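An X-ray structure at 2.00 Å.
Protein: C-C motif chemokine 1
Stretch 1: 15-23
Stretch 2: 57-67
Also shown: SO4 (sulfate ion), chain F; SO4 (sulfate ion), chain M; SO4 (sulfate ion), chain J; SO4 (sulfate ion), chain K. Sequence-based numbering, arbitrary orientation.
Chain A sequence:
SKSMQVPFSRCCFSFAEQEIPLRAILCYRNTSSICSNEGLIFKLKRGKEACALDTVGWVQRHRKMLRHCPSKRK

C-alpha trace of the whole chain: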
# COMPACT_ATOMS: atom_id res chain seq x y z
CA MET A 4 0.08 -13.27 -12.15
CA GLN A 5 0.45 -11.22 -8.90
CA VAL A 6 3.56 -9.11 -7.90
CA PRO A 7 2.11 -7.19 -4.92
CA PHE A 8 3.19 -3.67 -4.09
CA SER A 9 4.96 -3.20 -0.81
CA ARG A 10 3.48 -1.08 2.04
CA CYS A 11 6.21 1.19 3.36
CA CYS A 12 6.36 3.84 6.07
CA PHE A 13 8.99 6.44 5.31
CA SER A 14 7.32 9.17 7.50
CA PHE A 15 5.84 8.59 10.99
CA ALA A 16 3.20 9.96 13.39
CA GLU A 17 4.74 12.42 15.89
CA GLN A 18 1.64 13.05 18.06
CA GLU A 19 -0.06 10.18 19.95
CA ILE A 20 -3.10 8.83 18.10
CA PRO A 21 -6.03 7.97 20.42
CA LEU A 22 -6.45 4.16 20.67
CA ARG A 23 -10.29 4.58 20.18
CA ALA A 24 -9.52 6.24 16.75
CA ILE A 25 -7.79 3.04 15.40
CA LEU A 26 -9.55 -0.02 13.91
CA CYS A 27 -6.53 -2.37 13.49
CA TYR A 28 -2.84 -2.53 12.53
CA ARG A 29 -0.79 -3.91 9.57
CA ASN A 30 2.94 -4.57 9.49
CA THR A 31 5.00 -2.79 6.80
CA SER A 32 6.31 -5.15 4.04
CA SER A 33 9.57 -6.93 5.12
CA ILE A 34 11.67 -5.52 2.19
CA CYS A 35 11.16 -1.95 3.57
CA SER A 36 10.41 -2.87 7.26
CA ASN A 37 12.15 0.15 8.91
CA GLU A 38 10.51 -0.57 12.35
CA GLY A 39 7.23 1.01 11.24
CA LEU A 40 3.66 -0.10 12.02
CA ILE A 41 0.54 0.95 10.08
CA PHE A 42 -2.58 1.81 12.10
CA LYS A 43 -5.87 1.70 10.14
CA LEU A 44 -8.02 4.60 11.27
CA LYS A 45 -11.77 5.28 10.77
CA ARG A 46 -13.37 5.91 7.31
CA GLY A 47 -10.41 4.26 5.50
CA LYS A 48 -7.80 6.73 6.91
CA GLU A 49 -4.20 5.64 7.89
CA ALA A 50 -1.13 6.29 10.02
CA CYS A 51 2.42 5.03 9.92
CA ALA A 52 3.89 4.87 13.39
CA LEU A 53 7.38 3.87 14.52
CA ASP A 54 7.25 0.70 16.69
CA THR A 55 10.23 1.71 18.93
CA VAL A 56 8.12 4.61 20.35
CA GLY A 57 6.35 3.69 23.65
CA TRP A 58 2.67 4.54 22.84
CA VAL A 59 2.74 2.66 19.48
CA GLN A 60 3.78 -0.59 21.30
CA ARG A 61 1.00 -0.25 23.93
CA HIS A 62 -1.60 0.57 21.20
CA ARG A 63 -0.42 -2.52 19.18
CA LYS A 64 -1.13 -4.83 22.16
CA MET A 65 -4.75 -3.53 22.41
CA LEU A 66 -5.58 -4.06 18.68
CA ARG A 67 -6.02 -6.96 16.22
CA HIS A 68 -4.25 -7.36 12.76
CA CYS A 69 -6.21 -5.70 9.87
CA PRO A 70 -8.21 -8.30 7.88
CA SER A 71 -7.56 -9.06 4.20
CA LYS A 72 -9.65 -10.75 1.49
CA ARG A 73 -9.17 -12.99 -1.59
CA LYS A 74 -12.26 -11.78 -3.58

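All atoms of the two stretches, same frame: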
# COMPACT_ATOMS: atom_id res chain seq x y z
N PHE A 15 6.62 9.10 9.86
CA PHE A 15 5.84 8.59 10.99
C PHE A 15 5.10 9.65 11.80
O PHE A 15 5.52 10.82 11.87
CB PHE A 15 6.72 7.77 11.97
CG PHE A 15 7.55 6.67 11.36
CD1 PHE A 15 6.98 5.44 11.05
CD2 PHE A 15 8.90 6.86 11.09
CE1 PHE A 15 7.75 4.42 10.49
CE2 PHE A 15 9.67 5.84 10.52
CZ PHE A 15 9.08 4.63 10.22
N ALA A 16 4.04 9.17 12.49
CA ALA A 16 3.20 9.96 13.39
C ALA A 16 3.99 10.46 14.61
O ALA A 16 4.49 9.67 15.41
CB ALA A 16 2.00 9.13 13.86
N GLU A 17 4.08 11.78 14.75
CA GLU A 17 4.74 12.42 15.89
C GLU A 17 3.80 12.35 17.10
O GLU A 17 4.12 11.70 18.09
CB GLU A 17 5.13 13.90 15.62
CG GLU A 17 4.71 14.40 14.25
CD GLU A 17 3.72 15.55 14.13
OE1 GLU A 17 2.75 15.59 14.92
OE2 GLU A 17 3.86 16.34 13.16
N GLN A 18 2.63 12.99 16.99
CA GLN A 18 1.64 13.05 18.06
C GLN A 18 1.00 11.67 18.31
O GLN A 18 0.84 10.89 17.37
CB GLN A 18 0.55 14.10 17.73
CG GLN A 18 -0.20 14.62 18.95
CD GLN A 18 -1.33 15.55 18.57
OE1 GLN A 18 -1.24 16.77 18.74
NE2 GLN A 18 -2.44 14.99 18.10
N GLU A 19 0.61 11.41 19.57
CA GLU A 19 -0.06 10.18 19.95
C GLU A 19 -1.43 10.16 19.31
O GLU A 19 -2.15 11.17 19.34
CB GLU A 19 -0.23 10.07 21.48
CG GLU A 19 -0.31 8.61 21.91
CD GLU A 19 -1.36 8.14 22.90
OE1 GLU A 19 -1.02 7.26 23.71
OE2 GLU A 19 -2.53 8.57 22.79
N ILE A 20 -1.77 9.03 18.68
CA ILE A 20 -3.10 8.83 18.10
C ILE A 20 -3.96 8.12 19.14
O ILE A 20 -3.56 7.06 19.63
CB ILE A 20 -3.02 8.01 16.79
CG1 ILE A 20 -2.26 8.81 15.70
CG2 ILE A 20 -4.42 7.58 16.31
CD1 ILE A 20 -1.71 8.00 14.68
N PRO A 21 -5.17 8.66 19.47
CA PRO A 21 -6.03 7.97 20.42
C PRO A 21 -6.37 6.55 19.98
O PRO A 21 -6.76 6.32 18.83
CB PRO A 21 -7.27 8.88 20.50
CG PRO A 21 -6.77 10.23 20.11
CD PRO A 21 -5.79 9.92 19.01
N LEU A 22 -6.16 5.58 20.89
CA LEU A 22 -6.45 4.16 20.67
C LEU A 22 -7.87 3.94 20.10
O LEU A 22 -8.00 3.19 19.13
CB LEU A 22 -6.24 3.33 21.94
CG LEU A 22 -6.44 1.82 21.80
CD1 LEU A 22 -5.35 1.18 20.90
CD2 LEU A 22 -6.50 1.16 23.15
N ARG A 23 -8.88 4.66 20.63
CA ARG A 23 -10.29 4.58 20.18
C ARG A 23 -10.46 4.99 18.69
O ARG A 23 -11.43 4.60 18.07
CB ARG A 23 -11.22 5.41 21.10
CG ARG A 23 -10.90 6.92 21.13
CD ARG A 23 -11.53 7.70 22.30
NE ARG A 23 -10.52 8.50 23.01
CZ ARG A 23 -10.05 9.68 22.61
NH1 ARG A 23 -10.50 10.23 21.48
NH2 ARG A 23 -9.10 10.30 23.30
N GLY A 57 7.18 4.23 22.57
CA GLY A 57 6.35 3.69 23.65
C GLY A 57 4.87 3.48 23.39
O GLY A 57 4.40 2.36 23.51
N TRP A 58 4.13 4.56 23.06
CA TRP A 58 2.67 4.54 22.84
C TRP A 58 2.21 3.60 21.73
O TRP A 58 1.15 2.97 21.85
CB TRP A 58 2.10 5.96 22.64
CG TRP A 58 2.53 6.68 21.38
CD1 TRP A 58 3.54 7.60 21.27
CD2 TRP A 58 1.90 6.61 20.09
NE1 TRP A 58 3.61 8.06 19.97
CE2 TRP A 58 2.60 7.49 19.23
CE3 TRP A 58 0.77 5.93 19.58
CZ2 TRP A 58 2.22 7.71 17.90
CZ3 TRP A 58 0.40 6.13 18.25
CH2 TRP A 58 1.13 6.99 17.42
N VAL A 59 3.00 3.51 20.64
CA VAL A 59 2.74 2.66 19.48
C VAL A 59 2.68 1.18 19.91
O VAL A 59 1.79 0.46 19.47
CB VAL A 59 3.79 2.90 18.37
CG1 VAL A 59 3.55 1.98 17.17
CG2 VAL A 59 3.80 4.37 17.94
N GLN A 60 3.64 0.76 20.76
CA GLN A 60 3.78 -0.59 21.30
C GLN A 60 2.57 -0.97 22.15
O GLN A 60 2.04 -2.07 22.00
CB GLN A 60 5.07 -0.70 22.14
CG GLN A 60 6.36 -0.58 21.34
CD GLN A 60 7.61 -0.53 22.19
OE1 GLN A 60 7.65 0.05 23.29
NE2 GLN A 60 8.69 -1.10 21.67
N ARG A 61 2.15 -0.05 23.05
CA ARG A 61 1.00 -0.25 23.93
C ARG A 61 -0.32 -0.28 23.16
O ARG A 61 -1.21 -1.04 23.53
CB ARG A 61 0.95 0.79 25.07
CG ARG A 61 2.29 0.96 25.79
CD ARG A 61 2.18 1.76 27.06
NE ARG A 61 1.78 3.16 26.85
CZ ARG A 61 2.62 4.16 26.59
NH1 ARG A 61 3.92 3.93 26.44
NH2 ARG A 61 2.16 5.40 26.49
N HIS A 62 -0.43 0.53 22.09
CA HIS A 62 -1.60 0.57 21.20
C HIS A 62 -1.70 -0.76 20.44
O HIS A 62 -2.78 -1.34 20.35
CB HIS A 62 -1.48 1.74 20.19
CG HIS A 62 -1.89 3.10 20.71
ND1 HIS A 62 -1.84 3.41 22.06
CD2 HIS A 62 -2.31 4.19 20.03
CE1 HIS A 62 -2.25 4.67 22.16
NE2 HIS A 62 -2.54 5.18 20.96
N ARG A 63 -0.54 -1.27 19.94
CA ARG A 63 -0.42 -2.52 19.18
C ARG A 63 -0.97 -3.71 19.95
O ARG A 63 -1.65 -4.56 19.37
CB ARG A 63 1.06 -2.77 18.81
CG ARG A 63 1.30 -3.96 17.88
CD ARG A 63 2.78 -4.28 17.74
NE ARG A 63 3.02 -5.16 16.59
CZ ARG A 63 3.74 -6.28 16.63
NH1 ARG A 63 4.31 -6.67 17.77
NH2 ARG A 63 3.90 -7.01 15.54
N LYS A 64 -0.68 -3.76 21.27
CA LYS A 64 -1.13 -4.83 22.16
C LYS A 64 -2.65 -4.85 22.36
O LYS A 64 -3.20 -5.90 22.65
CB LYS A 64 -0.42 -4.73 23.53
CG LYS A 64 1.04 -5.18 23.49
CD LYS A 64 1.54 -5.59 24.88
CE LYS A 64 2.82 -6.39 24.81
NZ LYS A 64 3.18 -6.98 26.13
N MET A 65 -3.31 -3.69 22.21
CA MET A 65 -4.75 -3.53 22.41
C MET A 65 -5.58 -3.56 21.12
O MET A 65 -6.77 -3.24 21.14
CB MET A 65 -5.02 -2.28 23.25
CG MET A 65 -4.36 -2.34 24.61
SD MET A 65 -4.80 -0.93 25.62
CE MET A 65 -3.16 -0.50 26.31
N LEU A 66 -4.95 -3.95 19.99
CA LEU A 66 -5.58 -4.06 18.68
C LEU A 66 -5.36 -5.42 18.05
O LEU A 66 -4.43 -6.14 18.43
CB LEU A 66 -5.03 -2.99 17.72
CG LEU A 66 -5.32 -1.53 18.04
CD1 LEU A 66 -4.27 -0.59 17.35
CD2 LEU A 66 -6.81 -1.17 17.76
N ARG A 67 -6.18 -5.75 17.04
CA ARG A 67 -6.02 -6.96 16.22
C ARG A 67 -5.39 -6.57 14.85
O ARG A 67 -5.41 -5.39 14.50
CB ARG A 67 -7.37 -7.66 16.03
CG ARG A 67 -8.05 -8.01 17.37
CD ARG A 67 -8.73 -9.34 17.34
NE ARG A 67 -9.12 -9.78 18.68
CZ ARG A 67 -8.44 -10.66 19.42
NH1 ARG A 67 -8.88 -11.01 20.62
NH2 ARG A 67 -7.30 -11.18 18.96
S SO4 F . 4.91 7.58 25.20
O1 SO4 F . 4.66 6.59 26.25
O2 SO4 F . 5.55 6.93 24.05
O3 SO4 F . 3.64 8.25 24.80
O4 SO4 F . 5.81 8.64 25.74
S SO4 M . -1.41 4.58 26.60
O1 SO4 M . -0.46 5.68 26.33
O2 SO4 M . -0.68 3.32 26.70
O3 SO4 M . -2.12 4.82 27.87
O4 SO4 M . -2.43 4.50 25.52
S SO4 J . -4.69 -10.61 15.86
O1 SO4 J . -5.72 -10.52 16.88
O2 SO4 J . -4.01 -11.93 15.99
O3 SO4 J . -5.38 -10.49 14.54
O4 SO4 J . -3.71 -9.50 16.04
S SO4 K . 9.68 5.76 24.14
O1 SO4 K . 10.89 6.31 24.78
O2 SO4 K . 9.86 4.32 23.90
O3 SO4 K . 8.52 5.96 25.01
O4 SO4 K . 9.45 6.45 22.88
O HOH W 1 5.47 9.24 18.48

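What forms the apolar centre of the contact? Trp58, near the start of the helix, points its CA-to-CB bond toward the loop and takes chi1 in the p well, which lays the indole along residues 16 to 20. Glu19 crosses one face with its aliphatic part: CG sits 3.7 Å from the centroid of the five-membered ring of Trp58, a CH-pi contact. On the same side of the indole, Ile20 N lies 3.6 Å from Trp58 CZ3. The six-membered end of the ring meets small and branched apolar groups, with Ile20 CD1 4.1 Å and Ala16 CB 4.2 Å from Trp58 CH2. A wide, flat side chain suits this place because it can touch several loop residues at once.

How does the packing continue along the helix? One turn on, the buried His62 ring takes Leu22 over its face, with Leu22 CB 4.2 Å from the ring centroid. The branched end of Leu22 then reaches past the helix: CD2 is 3.7 Å from Met65 SD, and CD1 is 3.9 Å from Leu66 CG. Leu22 gives up more surface to the other stretch than any other residue here.

Which polar bond ties the backbone of the loop to the helix? His62 NE2 donates to Ile20 O at a short 2.5 Å, the one direct hydrogen bond between the stretches. Histidine combines a flat face for Leu22 with an edge nitrogen that satisfies a carbonyl.

What happens at the polar edge? A water accepts from Trp58 NE1 at 2.7 Å and donates to Glu17 O at 2.8 Å, bridging the indole to the loop. Glu19 starts out sideways, but the end of its side chain comes nearer the helix, placing Glu19 OE1 3.3 Å from His62 CE1. Nearby, sulfates probably from the crystallisation liquor bind the guanidinium of Arg61, including a very short 2.5 Å hydrogen bond from Arg61 NE to O2 of the chain M sulfate.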